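Local coordinates for protein trichothecene 3-O-acetyltransferase (Gibberella zeae, PDB 2RKV) that transfers the acetyl group of acetyl-CoA to the 3-hydroxyl of trichothecene mycotoxins such as T-2, as a member of the BAHD acyltransferase superfamily, at residues Leu170-Cys175 with Trp386-Gly391; Val375-Trp380 with Met412-Lys417. All blocks are in the same frame, centred on the assembly; numbering follows the deposited sequence. Where two conformers were deposited one is given.

Interaction 1 of 2, residues Leu170-Cys175 with Trp386-Gly391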
# COMPACT_ATOMS: atom_id res chain seq x y z
N LEU A 170 -5.92 -1.53 -16.26
CA LEU A 170 -6.47 -2.35 -17.34
C LEU A 170 -7.98 -2.52 -17.19
O LEU A 170 -8.71 -2.57 -18.18
CB LEU A 170 -5.78 -3.71 -17.42
CG LEU A 170 -4.31 -3.70 -17.86
CD1 LEU A 170 -3.87 -5.12 -18.21
CD2 LEU A 170 -4.09 -2.77 -19.06
N LEU A 171 -8.46 -2.59 -15.95
CA LEU A 171 -9.90 -2.62 -15.74
C LEU A 171 -10.52 -1.34 -16.33
O LEU A 171 -11.57 -1.40 -16.98
CB LEU A 171 -10.27 -2.79 -14.27
CG LEU A 171 -11.75 -2.61 -13.90
CD1 LEU A 171 -12.65 -3.58 -14.70
CD2 LEU A 171 -11.94 -2.78 -12.40
N SER A 172 -9.87 -0.19 -16.12
CA SER A 172 -10.40 1.06 -16.70
C SER A 172 -10.48 0.97 -18.23
O SER A 172 -11.50 1.33 -18.82
CB SER A 172 -9.60 2.28 -16.26
OG SER A 172 -10.27 3.47 -16.66
N LYS A 173 -9.42 0.47 -18.85
CA LYS A 173 -9.41 0.24 -20.30
C LYS A 173 -10.58 -0.65 -20.71
O LYS A 173 -11.31 -0.36 -21.65
CB LYS A 173 -8.12 -0.43 -20.76
CG LYS A 173 -6.90 0.49 -20.77
CD LYS A 173 -5.81 -0.11 -21.65
CE LYS A 173 -4.61 0.83 -21.78
NZ LYS A 173 -3.66 0.32 -22.83
N ALA A 174 -10.75 -1.75 -19.98
CA ALA A 174 -11.79 -2.72 -20.30
C ALA A 174 -13.18 -2.09 -20.21
O ALA A 174 -14.04 -2.35 -21.06
CB ALA A 174 -11.69 -3.94 -19.41
N CYS A 175 -13.41 -1.27 -19.19
CA CYS A 175 -14.68 -0.53 -19.05
C CYS A 175 -14.95 0.38 -20.25
O CYS A 175 -16.10 0.52 -20.70
CB CYS A 175 -14.67 0.29 -17.75
SG CYS A 175 -14.84 -0.71 -16.27
N TRP A 386 -5.21 8.44 -10.13
CA TRP A 386 -5.87 9.72 -10.43
C TRP A 386 -6.25 9.89 -11.92
O TRP A 386 -7.02 10.80 -12.26
CB TRP A 386 -4.98 10.90 -10.02
CG TRP A 386 -4.94 11.19 -8.56
CD1 TRP A 386 -4.04 10.70 -7.66
CD2 TRP A 386 -5.80 12.08 -7.83
NE1 TRP A 386 -4.30 11.22 -6.40
CE2 TRP A 386 -5.37 12.07 -6.49
CE3 TRP A 386 -6.90 12.87 -8.19
CZ2 TRP A 386 -6.00 12.83 -5.49
CZ3 TRP A 386 -7.52 13.64 -7.20
CH2 TRP A 386 -7.07 13.60 -5.87
N ASP A 387 -5.73 9.02 -12.78
CA ASP A 387 -5.95 9.17 -14.21
C ASP A 387 -7.10 8.33 -14.78
O ASP A 387 -7.45 8.48 -15.96
CB ASP A 387 -4.67 8.86 -14.98
CG ASP A 387 -4.64 9.52 -16.34
OD1 ASP A 387 -4.99 10.72 -16.43
OD2 ASP A 387 -4.25 8.85 -17.31
N TYR A 388 -7.70 7.46 -13.96
CA TYR A 388 -8.68 6.49 -14.49
C TYR A 388 -10.13 6.96 -14.36
O TYR A 388 -10.54 7.41 -13.29
CB TYR A 388 -8.53 5.09 -13.86
CG TYR A 388 -7.08 4.62 -13.70
CD1 TYR A 388 -6.10 4.97 -14.64
CD2 TYR A 388 -6.71 3.83 -12.62
CE1 TYR A 388 -4.77 4.57 -14.47
CE2 TYR A 388 -5.39 3.41 -12.44
CZ TYR A 388 -4.43 3.78 -13.38
OH TYR A 388 -3.12 3.38 -13.21
N ASP A 389 -10.88 6.84 -15.46
CA ASP A 389 -12.28 7.28 -15.49
C ASP A 389 -13.25 6.11 -15.67
O ASP A 389 -14.46 6.28 -15.50
CB ASP A 389 -12.50 8.31 -16.61
CG ASP A 389 -12.13 7.76 -17.98
OD1 ASP A 389 -12.91 6.96 -18.53
OD2 ASP A 389 -11.07 8.14 -18.52
N PHE A 390 -12.73 4.95 -16.03
CA PHE A 390 -13.55 3.73 -16.20
C PHE A 390 -14.72 3.87 -17.19
O PHE A 390 -15.70 3.13 -17.09
CB PHE A 390 -14.06 3.21 -14.85
CG PHE A 390 -12.95 2.90 -13.88
CD1 PHE A 390 -12.51 3.88 -12.99
CD2 PHE A 390 -12.35 1.65 -13.87
CE1 PHE A 390 -11.46 3.60 -12.09
CE2 PHE A 390 -11.31 1.35 -12.99
CZ PHE A 390 -10.87 2.33 -12.09
N GLY A 391 -14.62 4.81 -18.13
CA GLY A 391 -15.70 5.03 -19.11
C GLY A 391 -17.02 5.42 -18.47
O GLY A 391 -18.09 5.28 -19.09

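Interaction 2 of 2, residues Val375-Trp380 with Met412-Lys417. With COA (coenzyme A), chain B.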
# COMPACT_ATOMS: atom_id res chain seq x y z
N VAL A 375 8.84 3.34 12.34
CA VAL A 375 7.94 3.86 11.33
C VAL A 375 7.89 2.80 10.25
O VAL A 375 8.93 2.35 9.79
CB VAL A 375 8.43 5.19 10.73
CG1 VAL A 375 7.59 5.58 9.50
CG2 VAL A 375 8.40 6.30 11.77
N MET A 376 6.68 2.38 9.86
CA MET A 376 6.53 1.42 8.77
C MET A 376 5.71 2.12 7.68
O MET A 376 4.50 2.24 7.81
CB MET A 376 5.82 0.15 9.24
CG MET A 376 6.50 -0.54 10.44
SD MET A 376 5.49 -1.81 11.24
CE MET A 376 4.16 -0.83 11.93
N LEU A 377 6.39 2.59 6.64
CA LEU A 377 5.76 3.44 5.63
C LEU A 377 5.75 2.81 4.24
O LEU A 377 6.76 2.29 3.78
CB LEU A 377 6.46 4.81 5.56
CG LEU A 377 6.11 5.66 4.33
CD1 LEU A 377 4.73 6.29 4.47
CD2 LEU A 377 7.16 6.72 4.05
N SER A 378 4.59 2.88 3.58
CA SER A 378 4.49 2.51 2.17
C SER A 378 3.95 3.67 1.35
O SER A 378 2.82 4.11 1.56
CB SER A 378 3.63 1.27 1.96
OG SER A 378 3.59 0.93 0.57
N SER A 379 4.76 4.14 0.40
CA SER A 379 4.36 5.23 -0.45
C SER A 379 3.68 4.75 -1.73
O SER A 379 4.28 4.02 -2.53
CB SER A 379 5.56 6.09 -0.83
OG SER A 379 5.18 7.07 -1.77
N TRP A 380 2.44 5.19 -1.91
CA TRP A 380 1.71 4.94 -3.15
C TRP A 380 1.72 6.17 -4.04
O TRP A 380 0.94 6.27 -4.99
CB TRP A 380 0.26 4.54 -2.82
CG TRP A 380 0.13 3.30 -1.98
CD1 TRP A 380 1.09 2.34 -1.77
CD2 TRP A 380 -1.03 2.88 -1.27
NE1 TRP A 380 0.58 1.35 -0.95
CE2 TRP A 380 -0.71 1.65 -0.64
CE3 TRP A 380 -2.32 3.42 -1.10
CZ2 TRP A 380 -1.64 0.96 0.16
CZ3 TRP A 380 -3.24 2.72 -0.31
CH2 TRP A 380 -2.89 1.50 0.31
N MET A 412 2.10 3.60 8.18
CA MET A 412 1.83 4.84 7.46
C MET A 412 1.79 4.61 5.96
O MET A 412 2.46 3.71 5.45
CB MET A 412 2.89 5.90 7.77
CG MET A 412 3.11 6.13 9.24
SD MET A 412 4.37 7.39 9.51
CE MET A 412 4.42 7.35 11.30
N TYR A 413 1.00 5.43 5.26
CA TYR A 413 0.93 5.42 3.80
C TYR A 413 1.02 6.83 3.22
O TYR A 413 0.60 7.80 3.85
CB TYR A 413 -0.39 4.81 3.31
CG TYR A 413 -0.58 3.38 3.75
CD1 TYR A 413 -1.30 3.07 4.91
CD2 TYR A 413 -0.02 2.33 3.02
CE1 TYR A 413 -1.46 1.75 5.33
CE2 TYR A 413 -0.17 1.01 3.44
CZ TYR A 413 -0.90 0.72 4.59
OH TYR A 413 -1.03 -0.59 5.00
N PHE A 414 1.58 6.93 2.01
CA PHE A 414 1.34 8.12 1.18
C PHE A 414 0.33 7.72 0.11
O PHE A 414 0.48 6.68 -0.54
CB PHE A 414 2.60 8.61 0.46
CG PHE A 414 3.72 9.09 1.37
CD1 PHE A 414 3.48 9.37 2.71
CD2 PHE A 414 5.00 9.26 0.86
CE1 PHE A 414 4.52 9.82 3.53
CE2 PHE A 414 6.05 9.70 1.68
CZ PHE A 414 5.80 9.97 3.02
N MET A 415 -0.69 8.55 -0.06
CA MET A 415 -1.67 8.34 -1.14
C MET A 415 -1.04 8.62 -2.50
O MET A 415 0.02 9.25 -2.58
CB MET A 415 -2.88 9.26 -0.92
CG MET A 415 -3.64 9.01 0.39
SD MET A 415 -4.20 7.29 0.57
CE MET A 415 -2.92 6.60 1.61
N PRO A 416 -1.68 8.13 -3.58
CA PRO A 416 -1.23 8.60 -4.90
C PRO A 416 -1.25 10.13 -4.93
O PRO A 416 -2.21 10.76 -4.48
CB PRO A 416 -2.26 7.97 -5.86
CG PRO A 416 -2.76 6.76 -5.12
CD PRO A 416 -2.78 7.15 -3.67
N LYS A 417 -0.16 10.72 -5.42
CA LYS A 417 0.01 12.17 -5.46
C LYS A 417 -1.11 12.81 -6.28
O LYS A 417 -1.40 12.35 -7.39
CB LYS A 417 1.38 12.49 -6.07
CG LYS A 417 1.79 13.94 -6.01
CD LYS A 417 3.01 14.20 -6.91
CE LYS A 417 2.59 14.55 -8.34
NZ LYS A 417 2.43 13.33 -9.19
N1A COA B . 19.59 14.78 -9.98
C2A COA B . 18.63 15.22 -9.09
N3A COA B . 17.54 14.42 -8.80
C4A COA B . 17.42 13.21 -9.40
C5A COA B . 18.39 12.75 -10.30
C6A COA B . 19.49 13.55 -10.60
N6A COA B . 20.27 13.25 -11.64
N7A COA B . 18.01 11.53 -10.74
C8A COA B . 16.84 11.20 -10.14
N9A COA B . 16.47 12.23 -9.31
C1B COA B . 15.24 12.33 -8.50
C2B COA B . 14.06 12.57 -9.41
O2B COA B . 13.97 13.91 -9.79
C3B COA B . 12.92 12.12 -8.52
O3B COA B . 12.72 13.09 -7.53
P3B COA B . 11.40 13.97 -7.49
O7A COA B . 10.21 13.03 -7.43
O8A COA B . 11.40 14.78 -8.76
O9A COA B . 11.47 14.86 -6.29
C4B COA B . 13.53 10.98 -7.75
O4B COA B . 14.94 11.12 -7.83
C5B COA B . 13.07 9.66 -8.31
O5B COA B . 13.53 8.78 -7.33
P1A COA B . 12.93 7.32 -7.20
O1A COA B . 12.74 6.69 -8.57
O2A COA B . 13.82 6.52 -6.27
O3A COA B . 11.43 7.50 -6.68
P2A COA B . 10.93 8.27 -5.38
O4A COA B . 9.81 9.19 -5.78
O5A COA B . 12.05 8.91 -4.59
O6A COA B . 10.34 7.08 -4.50
CBP COA B . 10.32 4.91 -3.53
CCP COA B . 11.17 6.13 -3.86
CDP COA B . 9.17 5.33 -2.60
CEP COA B . 11.17 3.89 -2.78
CAP COA B . 9.79 4.35 -4.86
OAP COA B . 10.85 3.96 -5.70
C9P COA B . 8.91 3.16 -4.65
O9P COA B . 9.49 1.89 -4.62
N8P COA B . 7.61 3.42 -4.52
C7P COA B . 6.63 2.39 -4.28
C6P COA B . 6.67 1.96 -2.82
C5P COA B . 5.60 0.92 -2.66
O5P COA B . 5.53 -0.02 -3.47
N4P COA B . 4.77 1.09 -1.64

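Interaction 1 of 2, residues Leu170-Cys175 with Trp386-Gly391
S172 and F390 bring their CA atoms to 4.2 Å, the point where the loop 386-391 comes up against the helical turn 170-175. The loop leaves a short 3-10 turn at W386-D387, continues in an extended form through Y388, and then curls in a left-handed sense at F390 and G391, both with positive phi. At the start of the curl the amide of F390 faces the helix, where S172 OG accepts it at 2.9 Å, with a moderately bent N-H...O angle of 140°. OG lies anti to its own backbone N (chi1 -171°), and this rotation swings the hydroxyl off the helix surface to the loop. The same side chain also carries the apolar part of the contact: S172 CB sits over one face of the F390 ring, displaced to the rim, 4.0 Å from the centroid in a CH-pi contact. The edge of that ring meets L171, whose CG is 4.1 Å from F390 CE2, and C175 SG also lies near the ring plane. Farther along the helix, C175 CB abuts the carbonyl F390 O at 3.1 Å.

D389-G391 opens a DFGLG sequence, this enzyme's version of the DFGWG motif of the BAHD superfamily, which lies away from the reaction centre. D389 OD1 accepts the amide of G391 at 2.8 Å, an Asx turn that stabilises the curl; the carboxylate is further held by salt bridges to R176, the next residue of the helix, and K396. Y388 lays its CB against S172 OG, while its hydroxyl reaches D165 and R169 one to two turns back along helix 161-176. L25 and Y27 of strand 20-28 and I168 of the helix add to the surroundings of F390, and F42, L46 and F49 of helix 35-52 pack on L171.

Interaction 2 of 2, residues Val375-Trp380 with Met412-Lys417
A parallel strand pair inside the mixed sheet of the C-terminal half of this BAHD enzyme sets L377 beside M412, S378 beside Y413 and S379 beside F414, at a place where acceptor substrate and coenzyme meet. Four backbone bonds join the strands: M412 N to M376 O, S378 N to M412 O, F414 N to S378 O and W380 N to F414 O. The last, at 2.8 Å, extends the pairing just past the end of strand 375-379.

On one face L377 crosses F414 at about a right angle. With CG anti to the backbone N (chi1 166°), its CD1 lies over the F414 ring, 4.0 Å from the centroid and displaced to the rim, while CD2 reaches F414 CZ. The F414 ring also borders S379, whose OG lies 3.4 Å from F414 CD2 and is hydrogen-bonded to D262 and to the amide of A381. M412, extended beyond CG, slides its sulfur to V375 CG1 at 3.7 Å.

The other face carries S378 and Y413 and belongs to the toxin pocket. Y413 CD2 lies over one face of the W380 indole, 3.6 Å from W380 CZ2, with the six-membered rings inclined at 43°; the Y413 hydroxyl is hydrogen-bonded to the bound T-2 toxin. Near the indole edge, the pantetheine amide N4P of coenzyme A donates to S379 O at 3.1 Å, a bond to the strand's end that is one of several holding the coenzyme. Beyond the strands, W380 CB rests against P416 CD.

Helix 261-277 covers the face of L377, M412 and F414 through S266 and I269, while strand 286-294 runs parallel to 375-379 on the side away from 411-414, and strand 423-430 runs antiparallel to 411-414 on its far side.

Overall arrangement
The two contacts, their centres 23 Å apart, alternate along the chain. Interaction 1 joins the N-terminal helix 161-176 to a loop that leaves the C-terminal sheet after strand 375-379, before strand 399-401 joins the N-terminal sheet. They touch directly: W386 NE1 lies 2.9 Å from P416 O, a probable hydrogen bond that ties the start of the DFG loop to the chain leaving strand 411-414. Interaction 2 lines the toxin and coenzyme pockets, where S378 belongs to both, with Y413 about 3 Å from the bound toxin at nearest atoms. The Y388 side chain in interaction 1 stays about 13 Å from coenzyme A, so the loop takes no direct part in binding it there.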